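PDB 4KT7: 2-C-methyl-D-erythritol 4-phosphate cytidylyltransferase from Anaerococcus prevotii, which probably catalyses the transfer of a cytidylyl group from CTP to 2-C-methyl-D-erythritol 4-phosphate, a step of the DXP pathway to isopentenyl diphosphate. Local coordinates for residues V144-D149 / V153-N158; N164-Q169 / Y213-I218; E181-L184 / K189-D192. All blocks are in the same frame, centred on the assembly; numbering follows the deposited sequence.

Contact 1: residues V144-D149 / V153-N158; sequences VKIIDD and VDFTPN
Ile146 and Phe155 face each other across this beta hairpin, and Ile146 N donates to Phe155 O at 3.0 Å, arriving nearly along the C=O axis at a C=O...N angle of 177°. The oxygen of Ile146 is shared: Asp154 N lies 2.8 Å from Ile146 O, in the carbonyl plane, whereas Phe155 N approaches the same Ile146 O at 3.3 Å and is tilted from that plane. Two consecutive residues facing one define a classic beta bulge, and the pairing accordingly slips by a residue before Ile147 meets Val153.

The side chains of Ile146 and Phe155 run side by side. Phe155 CG sits between its own N and carbonyl carbon (chi1 70°), which lays the ring along Ile146, with Phe155 CE1 3.7 Å from Ile146 CB. Pro157 CG packs on Ile146 CG1 at 3.8 Å. The chain of Lys145 bends at chi2 (-96°) and carries Lys145 NZ to Thr156 OG1, to which it donates a hydrogen bond (3.0 Å).

Further out, one water bridges Val144 O and Pro157 O, and another joins Ile147 O to Asp154 OD2. The second subunit supplies the stronger polar partners: its Asp192 forms a salt bridge with Lys145 NZ, its Ser194 bonds the same nitrogen, and its Glu198 bonds Thr156 OG1. Residues Val144 to Ile146 also pair with a strand of that subunit, so the hairpin is an arm of the dimer, as in other IspD enzymes. Two carboxylates of the second subunit near one ammonium would probably favour the charged form of Lys145.

Contact 2: residues N164-Q169 / Y213-I218; sequences NIQTPQ and YSNIKI
Asn215 reaches across to the strand corner at Gln166 and Thr167 with its CG anti to the backbone N. Its CB already lies 3.5 Å from Gln166 OE1 and 3.9 Å from Gln166 NE2. One bond further on, Asn215 CG is 3.8 Å from Gln166 OE1 and slightly farther from Thr167 O. At the tip, ND2 donates twice. The shorter bond, 2.8 Å from Asn215 ND2 to Thr167 O, meets that carbonyl almost end-on at a C=O...N angle of 168°. The other, 3.1 Å from Asn215 ND2 to Gln166 OE1, is straighter at the hydrogen, yet its donor stands 75° out of the acceptor's carbonyl plane.

Both acceptors lie close to the amide plane of Asn215, and the amide of Gln166 stands 83° to it. Gln166 NE2 is turned to Glu212 O, which helps fix the rotation of this amide. Asn215 is the centre of an inverse gamma turn, and Leu120 of helix 118-127 packs against both Asn215 and Gln166.

Thr167 precedes a cis peptide bond to Pro168, where the chain turns from one strand into the next. The buried ND2 thus joins this corner to the loop before helix 221-231 by two unequal bonds, the one to Gln166 OE1, off the lone pairs, being probably the weaker.

Contact 3: residues E181-L184 / K189-D192; sequences EKYL and KVTD
The helix-loop-helix connection from helix 173-184 to helix 196-199, within this GT-A-type nucleotidyltransferase fold, is closed here by Tyr183 on Val190. The last turn of the first helix, residues 181-184, presents Tyr183 to the returning chain at Lys189 and Val190. The two backbones stay well separated, since even the nearest CA atoms, Tyr183 CA and Lys189 CA, are 8.4 Å apart. The tyrosine side chain spans this gap.

Its CG is anti to the backbone N (chi1 176°), which carries the ring across the gap to Val190. Val190 comes from the opposite direction and places its CG1 3.6 Å from Tyr183 CE1 and 3.9 Å from Tyr183 CD1, so one methyl touches two neighbouring ring carbons. The second methyl, Val190 CG2, stands farther back, 4.2 Å from Tyr183 CE1.

The distances describe apolar van der Waals packing. It continues beyond the two segments: Leu196 of helix 196-199 touches both Tyr183 and Val190, and so does Glu89 of helix 88-97, while Phe199 adds to the surroundings of Val190. The loop end is tied further by Thr191 N, which bonds to Gln195 OE1. The contact thus joins the end of one helix to the approach of the next, on the protein surface. At the far end of the tyrosine, Lys189 CA lies at the ring edge near its plane, 4.0 Å from Tyr183 OH.

In the fold
Following the chain from the N terminus, contact 1 comes first and closes the hairpin of strands 144-147 and 153-155, after strand 133-139. The chain then returns through strand 162-166 to open contact 2, whose loop shuts only at residues 213-218, ahead of helix 221-231. Contact 3 is nested inside that loop, closing the short connection after helix 173-184. Contacts 1 and 2 are thus in series, with centres 24 Å apart, while contacts 2 and 3 touch through Gln169 NE2 and Asp192 OD2 (2.9 Å). All three reach the second subunit: the arm of contact 1 meets residues of segments 164-169 and 189-192 in the other copy, linking the sheet and this helical connection across the dimer.

Contact 1: residues V144-D149 / V153-N158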
loop_
_atom_site.group_PDB
_atom_site.type_symbol
_atom_site.label_atom_id
_atom_site.label_comp_id
_atom_site.label_asym_id
_atom_site.label_seq_id
_atom_site.Cartn_x
_atom_site.Cartn_y
_atom_site.Cartn_z
ATOM N N VAL A 144 -4.382 -6.708 -4.343
ATOM C CA VAL A 144 -5.664 -6.021 -4.257
ATOM C C VAL A 144 -6.854 -6.904 -4.655
ATOM O O VAL A 144 -6.754 -7.695 -5.596
ATOM C CB VAL A 144 -5.659 -4.781 -5.174
ATOM C CG1 VAL A 144 -7.062 -4.217 -5.329
ATOM C CG2 VAL A 144 -4.722 -3.731 -4.601
ATOM N N LYS A 145 -7.969 -6.781 -3.925
ATOM C CA LYS A 145 -9.233 -7.394 -4.342
ATOM C C LYS A 145 -10.268 -6.298 -4.442
ATOM O O LYS A 145 -10.245 -5.357 -3.649
ATOM C CB LYS A 145 -9.739 -8.418 -3.316
ATOM C CG LYS A 145 -8.750 -9.521 -2.958
ATOM C CD LYS A 145 -8.946 -10.793 -3.756
ATOM C CE LYS A 145 -8.019 -11.887 -3.219
ATOM N NZ LYS A 145 -8.123 -13.137 -4.040
ATOM N N ILE A 146 -11.184 -6.431 -5.396
ATOM C CA ILE A 146 -12.396 -5.628 -5.398
ATOM C C ILE A 146 -13.481 -6.417 -4.674
ATOM O O ILE A 146 -13.741 -7.575 -5.013
ATOM C CB ILE A 146 -12.875 -5.351 -6.833
ATOM C CG1 ILE A 146 -11.783 -4.628 -7.620
ATOM C CG2 ILE A 146 -14.157 -4.516 -6.812
ATOM C CD1 ILE A 146 -11.299 -3.385 -6.926
ATOM N N ILE A 147 -14.114 -5.812 -3.670
ATOM C CA ILE A 147 -15.102 -6.535 -2.874
ATOM C C ILE A 147 -16.470 -5.851 -3.005
ATOM O O ILE A 147 -16.547 -4.732 -3.507
ATOM C CB ILE A 147 -14.681 -6.584 -1.404
ATOM C CG1 ILE A 147 -14.905 -5.218 -0.773
ATOM C CG2 ILE A 147 -13.186 -6.973 -1.275
ATOM C CD1 ILE A 147 -15.155 -5.277 0.695
ATOM N N ASP A 148 -17.545 -6.500 -2.554
ATOM C CA ASP A 148 -18.886 -5.892 -2.658
ATOM C C ASP A 148 -19.414 -5.391 -1.320
ATOM O O ASP A 148 -18.700 -5.438 -0.313
ATOM C CB ASP A 148 -19.895 -6.843 -3.323
ATOM C CG ASP A 148 -20.141 -8.113 -2.525
ATOM O OD1 ASP A 148 -19.966 -8.118 -1.285
ATOM O OD2 ASP A 148 -20.540 -9.128 -3.143
ATOM N N ASP A 149 -20.664 -4.923 -1.312
ATOM C CA ASP A 149 -21.282 -4.347 -0.109
ATOM C C ASP A 149 -21.504 -5.349 1.008
ATOM O O ASP A 149 -21.670 -4.966 2.166
ATOM C CB ASP A 149 -22.628 -3.715 -0.455
ATOM C CG ASP A 149 -22.484 -2.495 -1.324
ATOM O OD1 ASP A 149 -22.037 -1.450 -0.796
ATOM O OD2 ASP A 149 -22.824 -2.583 -2.525
ATOM N N VAL A 153 -15.669 -11.171 -1.935
ATOM C CA VAL A 153 -14.816 -10.828 -3.059
ATOM C C VAL A 153 -15.622 -10.785 -4.364
ATOM O O VAL A 153 -16.296 -11.764 -4.730
ATOM C CB VAL A 153 -13.647 -11.841 -3.191
ATOM C CG1 VAL A 153 -12.851 -11.603 -4.489
ATOM C CG2 VAL A 153 -12.735 -11.734 -1.981
ATOM N N ASP A 154 -15.565 -9.649 -5.058
ATOM C CA ASP A 154 -16.086 -9.568 -6.414
ATOM C C ASP A 154 -15.129 -10.263 -7.367
ATOM O O ASP A 154 -15.477 -11.264 -7.982
ATOM C CB ASP A 154 -16.263 -8.111 -6.849
ATOM C CG ASP A 154 -17.682 -7.624 -6.687
ATOM O OD1 ASP A 154 -18.573 -8.465 -6.426
ATOM O OD2 ASP A 154 -17.910 -6.399 -6.832
ATOM N N PHE A 155 -13.912 -9.737 -7.479
ATOM C CA PHE A 155 -12.882 -10.369 -8.304
ATOM C C PHE A 155 -11.497 -9.850 -7.921
ATOM O O PHE A 155 -11.365 -8.856 -7.191
ATOM C CB PHE A 155 -13.155 -10.109 -9.799
ATOM C CG PHE A 155 -12.940 -8.673 -10.209
ATOM C CD1 PHE A 155 -13.866 -7.708 -9.886
ATOM C CD2 PHE A 155 -11.798 -8.293 -10.890
ATOM C CE1 PHE A 155 -13.670 -6.389 -10.252
ATOM C CE2 PHE A 155 -11.597 -6.971 -11.267
ATOM C CZ PHE A 155 -12.528 -6.020 -10.937
ATOM N N THR A 156 -10.467 -10.541 -8.399
ATOM C CA THR A 156 -9.097 -10.126 -8.180
ATOM C C THR A 156 -8.601 -9.502 -9.466
ATOM O O THR A 156 -8.517 -10.185 -10.488
ATOM C CB THR A 156 -8.188 -11.323 -7.861
ATOM O OG1 THR A 156 -8.774 -12.110 -6.815
ATOM C CG2 THR A 156 -6.807 -10.846 -7.420
ATOM N N PRO A 157 -8.277 -8.201 -9.429
ATOM C CA PRO A 157 -7.814 -7.564 -10.663
ATOM C C PRO A 157 -6.490 -8.158 -11.065
ATOM O O PRO A 157 -5.757 -8.666 -10.207
ATOM C CB PRO A 157 -7.603 -6.099 -10.256
ATOM C CG PRO A 157 -8.452 -5.910 -9.038
ATOM C CD PRO A 157 -8.440 -7.238 -8.329
ATOM N N ASN A 158 -6.203 -8.122 -12.361
ATOM C CA ASN A 158 -4.913 -8.544 -12.875
ATOM C C ASN A 158 -3.844 -7.722 -12.170
ATOM O O ASN A 158 -3.821 -6.505 -12.299
ATOM C CB ASN A 158 -4.866 -8.278 -14.384
ATOM C CG ASN A 158 -3.614 -8.815 -15.025
ATOM O OD1 ASN A 158 -2.597 -9.030 -14.349
ATOM N ND2 ASN A 158 -3.675 -9.051 -16.339
HETATM O O HOH W 1 -4.834 -8.039 -7.719
HETATM O O HOH W 2 -17.437 -3.509 -6.038
#

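Contact 2: residues N164-Q169 / Y213-I218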
loop_
_atom_site.group_PDB
_atom_site.type_symbol
_atom_site.label_atom_id
_atom_site.label_comp_id
_atom_site.label_asym_id
_atom_site.label_seq_id
_atom_site.Cartn_x
_atom_site.Cartn_y
_atom_site.Cartn_z
ATOM N N ASN A 164 -0.554 1.970 -7.092
ATOM C CA ASN A 164 -0.866 2.935 -6.051
ATOM C C ASN A 164 -0.299 4.272 -6.477
ATOM O O ASN A 164 0.888 4.349 -6.779
ATOM C CB ASN A 164 -0.189 2.523 -4.741
ATOM C CG ASN A 164 -0.649 1.161 -4.248
ATOM O OD1 ASN A 164 0.152 0.230 -4.081
ATOM N ND2 ASN A 164 -1.938 1.041 -3.997
ATOM N N ILE A 165 -1.105 5.329 -6.482
ATOM C CA ILE A 165 -0.594 6.624 -6.917
ATOM C C ILE A 165 0.217 7.327 -5.851
ATOM O O ILE A 165 0.058 7.089 -4.654
ATOM C CB ILE A 165 -1.716 7.576 -7.394
ATOM C CG1 ILE A 165 -2.555 8.053 -6.211
ATOM C CG2 ILE A 165 -2.578 6.876 -8.443
ATOM C CD1 ILE A 165 -3.612 9.064 -6.585
ATOM N N GLN A 166 1.100 8.214 -6.289
ATOM C CA GLN A 166 1.792 9.080 -5.359
ATOM C C GLN A 166 1.799 10.480 -5.973
ATOM O O GLN A 166 0.911 10.824 -6.755
ATOM C CB GLN A 166 3.206 8.538 -5.054
ATOM C CG GLN A 166 4.024 8.030 -6.277
ATOM C CD GLN A 166 5.374 7.430 -5.886
ATOM O OE1 GLN A 166 6.434 7.872 -6.359
ATOM N NE2 GLN A 166 5.344 6.413 -5.022
ATOM N N THR A 167 2.768 11.304 -5.611
ATOM C CA THR A 167 2.955 12.569 -6.319
ATOM C C THR A 167 4.453 12.682 -6.549
ATOM O O THR A 167 5.223 12.075 -5.811
ATOM C CB THR A 167 2.401 13.774 -5.533
ATOM O OG1 THR A 167 3.313 14.132 -4.491
ATOM C CG2 THR A 167 1.019 13.474 -4.948
ATOM N N PRO A 168 4.890 13.474 -7.540
ATOM C CA PRO A 168 4.165 14.494 -8.317
ATOM C C PRO A 168 3.182 13.987 -9.371
ATOM O O PRO A 168 3.148 12.800 -9.739
ATOM C CB PRO A 168 5.291 15.258 -9.015
ATOM C CG PRO A 168 6.343 14.220 -9.220
ATOM C CD PRO A 168 6.309 13.392 -7.939
ATOM N N GLN A 169 2.349 14.924 -9.809
ATOM C CA GLN A 169 1.470 14.770 -10.948
ATOM C C GLN A 169 1.693 16.063 -11.730
ATOM O O GLN A 169 2.165 17.034 -11.154
ATOM C CB GLN A 169 0.014 14.701 -10.470
ATOM C CG GLN A 169 -0.315 13.515 -9.579
ATOM C CD GLN A 169 -1.816 13.367 -9.361
ATOM O OE1 GLN A 169 -2.570 14.339 -9.448
ATOM N NE2 GLN A 169 -2.254 12.148 -9.104
ATOM N N TYR A 213 9.125 3.549 -4.549
ATOM C CA TYR A 213 8.517 2.938 -3.375
ATOM C C TYR A 213 8.917 3.714 -2.127
ATOM O O TYR A 213 8.157 3.793 -1.168
ATOM C CB TYR A 213 8.880 1.445 -3.264
ATOM C CG TYR A 213 8.138 0.603 -4.280
ATOM C CD1 TYR A 213 6.783 0.348 -4.132
ATOM C CD2 TYR A 213 8.791 0.079 -5.397
ATOM C CE1 TYR A 213 6.080 -0.409 -5.078
ATOM C CE2 TYR A 213 8.099 -0.680 -6.349
ATOM C CZ TYR A 213 6.749 -0.926 -6.175
ATOM O OH TYR A 213 6.071 -1.680 -7.105
ATOM N N SER A 214 10.108 4.299 -2.160
ATOM C CA SER A 214 10.590 5.122 -1.054
ATOM C C SER A 214 9.837 6.452 -0.897
ATOM O O SER A 214 9.947 7.099 0.137
ATOM C CB SER A 214 12.087 5.401 -1.226
ATOM O OG SER A 214 12.346 5.942 -2.517
ATOM N N ASN A 215 9.083 6.856 -1.916
ATOM C CA ASN A 215 8.416 8.169 -1.915
ATOM C C ASN A 215 7.119 8.155 -1.084
ATOM O O ASN A 215 6.020 8.408 -1.595
ATOM C CB ASN A 215 8.142 8.600 -3.355
ATOM C CG ASN A 215 7.631 10.026 -3.470
ATOM O OD1 ASN A 215 7.850 10.865 -2.577
ATOM N ND2 ASN A 215 6.953 10.316 -4.593
ATOM N N ILE A 216 7.253 7.884 0.209
ATOM C CA ILE A 216 6.090 7.761 1.083
ATOM C C ILE A 216 5.603 9.110 1.618
ATOM O O ILE A 216 6.370 10.079 1.678
ATOM C CB ILE A 216 6.422 6.856 2.263
ATOM C CG1 ILE A 216 7.596 7.460 3.038
ATOM C CG2 ILE A 216 6.800 5.470 1.755
ATOM C CD1 ILE A 216 7.849 6.819 4.399
ATOM N N LYS A 217 4.325 9.152 2.009
ATOM C CA LYS A 217 3.708 10.311 2.654
ATOM C C LYS A 217 4.002 10.280 4.163
ATOM O O LYS A 217 3.900 9.219 4.796
ATOM C CB LYS A 217 2.198 10.240 2.438
ATOM C CG LYS A 217 1.495 11.563 2.236
ATOM C CD LYS A 217 -0.015 11.361 2.224
ATOM C CE LYS A 217 -0.761 12.585 1.692
ATOM N NZ LYS A 217 -0.641 13.793 2.563
ATOM N N ILE A 218 4.366 11.428 4.741
ATOM C CA ILE A 218 4.656 11.490 6.176
ATOM C C ILE A 218 3.565 12.244 6.926
ATOM O O ILE A 218 3.535 13.476 6.901
ATOM C CB ILE A 218 6.004 12.193 6.465
ATOM C CG1 ILE A 218 7.124 11.614 5.594
ATOM C CG2 ILE A 218 6.352 12.104 7.948
ATOM C CD1 ILE A 218 7.313 10.137 5.740
#

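Contact 3: residues E181-L184 / K189-D192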
loop_
_atom_site.group_PDB
_atom_site.type_symbol
_atom_site.label_atom_id
_atom_site.label_comp_id
_atom_site.label_asym_id
_atom_site.label_seq_id
_atom_site.Cartn_x
_atom_site.Cartn_y
_atom_site.Cartn_z
ATOM N N GLU A 181 -12.415 24.349 -12.316
ATOM C CA GLU A 181 -13.631 25.154 -12.272
ATOM C C GLU A 181 -14.877 24.288 -12.426
ATOM O O GLU A 181 -15.869 24.518 -11.746
ATOM C CB GLU A 181 -13.589 26.238 -13.339
ATOM C CG GLU A 181 -12.495 27.242 -13.093
ATOM C CD GLU A 181 -12.565 28.424 -14.052
ATOM O OE1 GLU A 181 -12.318 28.225 -15.269
ATOM O OE2 GLU A 181 -12.871 29.546 -13.582
ATOM N N LYS A 182 -14.822 23.294 -13.311
ATOM C CA LYS A 182 -15.902 22.316 -13.429
ATOM C C LYS A 182 -16.117 21.545 -12.130
ATOM O O LYS A 182 -17.249 21.310 -11.714
ATOM C CB LYS A 182 -15.607 21.313 -14.542
ATOM C CG LYS A 182 -15.879 21.830 -15.937
ATOM C CD LYS A 182 -15.473 20.792 -16.962
ATOM C CE LYS A 182 -16.124 21.073 -18.292
ATOM N NZ LYS A 182 -17.624 21.045 -18.209
ATOM N N TYR A 183 -15.026 21.141 -11.498
ATOM C CA TYR A 183 -15.114 20.433 -10.217
ATOM C C TYR A 183 -15.789 21.266 -9.136
ATOM O O TYR A 183 -16.633 20.766 -8.385
ATOM C CB TYR A 183 -13.723 20.015 -9.742
ATOM C CG TYR A 183 -13.735 19.361 -8.379
ATOM C CD1 TYR A 183 -14.224 18.069 -8.213
ATOM C CD2 TYR A 183 -13.273 20.033 -7.256
ATOM C CE1 TYR A 183 -14.245 17.465 -6.970
ATOM C CE2 TYR A 183 -13.295 19.434 -6.002
ATOM C CZ TYR A 183 -13.780 18.150 -5.866
ATOM O OH TYR A 183 -13.802 17.542 -4.627
ATOM N N LEU A 184 -15.403 22.532 -9.037
ATOM C CA LEU A 184 -15.987 23.428 -8.046
ATOM C C LEU A 184 -17.468 23.625 -8.280
ATOM O O LEU A 184 -18.243 23.766 -7.339
ATOM C CB LEU A 184 -15.279 24.786 -8.063
ATOM C CG LEU A 184 -13.827 24.700 -7.602
ATOM C CD1 LEU A 184 -13.073 25.991 -7.930
ATOM C CD2 LEU A 184 -13.765 24.404 -6.123
ATOM N N LYS A 189 -16.878 14.134 -5.761
ATOM C CA LYS A 189 -15.720 14.042 -4.872
ATOM C C LYS A 189 -14.639 13.197 -5.558
ATOM O O LYS A 189 -14.916 12.096 -6.027
ATOM C CB LYS A 189 -16.132 13.461 -3.516
ATOM C CG LYS A 189 -17.351 12.545 -3.581
ATOM C CD LYS A 189 -18.007 12.367 -2.210
ATOM C CE LYS A 189 -19.073 11.265 -2.236
ATOM N NZ LYS A 189 -19.930 11.269 -1.012
ATOM N N VAL A 190 -13.421 13.729 -5.657
ATOM C CA VAL A 190 -12.353 13.031 -6.360
ATOM C C VAL A 190 -11.316 12.442 -5.408
ATOM O O VAL A 190 -11.101 12.957 -4.308
ATOM C CB VAL A 190 -11.627 13.947 -7.377
ATOM C CG1 VAL A 190 -12.615 14.529 -8.364
ATOM C CG2 VAL A 190 -10.871 15.044 -6.656
ATOM N N THR A 191 -10.687 11.351 -5.836
ATOM C CA THR A 191 -9.596 10.754 -5.071
ATOM C C THR A 191 -8.311 11.552 -5.287
ATOM O O THR A 191 -7.485 11.647 -4.385
ATOM C CB THR A 191 -9.359 9.281 -5.452
ATOM O OG1 THR A 191 -9.110 9.173 -6.866
ATOM C CG2 THR A 191 -10.564 8.444 -5.077
ATOM N N ASP A 192 -8.147 12.109 -6.492
ATOM C CA ASP A 192 -6.988 12.937 -6.811
ATOM C C ASP A 192 -7.310 13.756 -8.042
ATOM O O ASP A 192 -8.351 13.535 -8.672
ATOM C CB ASP A 192 -5.768 12.064 -7.092
ATOM C CG ASP A 192 -5.881 11.320 -8.404
ATOM O OD1 ASP A 192 -6.774 10.438 -8.527
ATOM O OD2 ASP A 192 -5.076 11.599 -9.322
#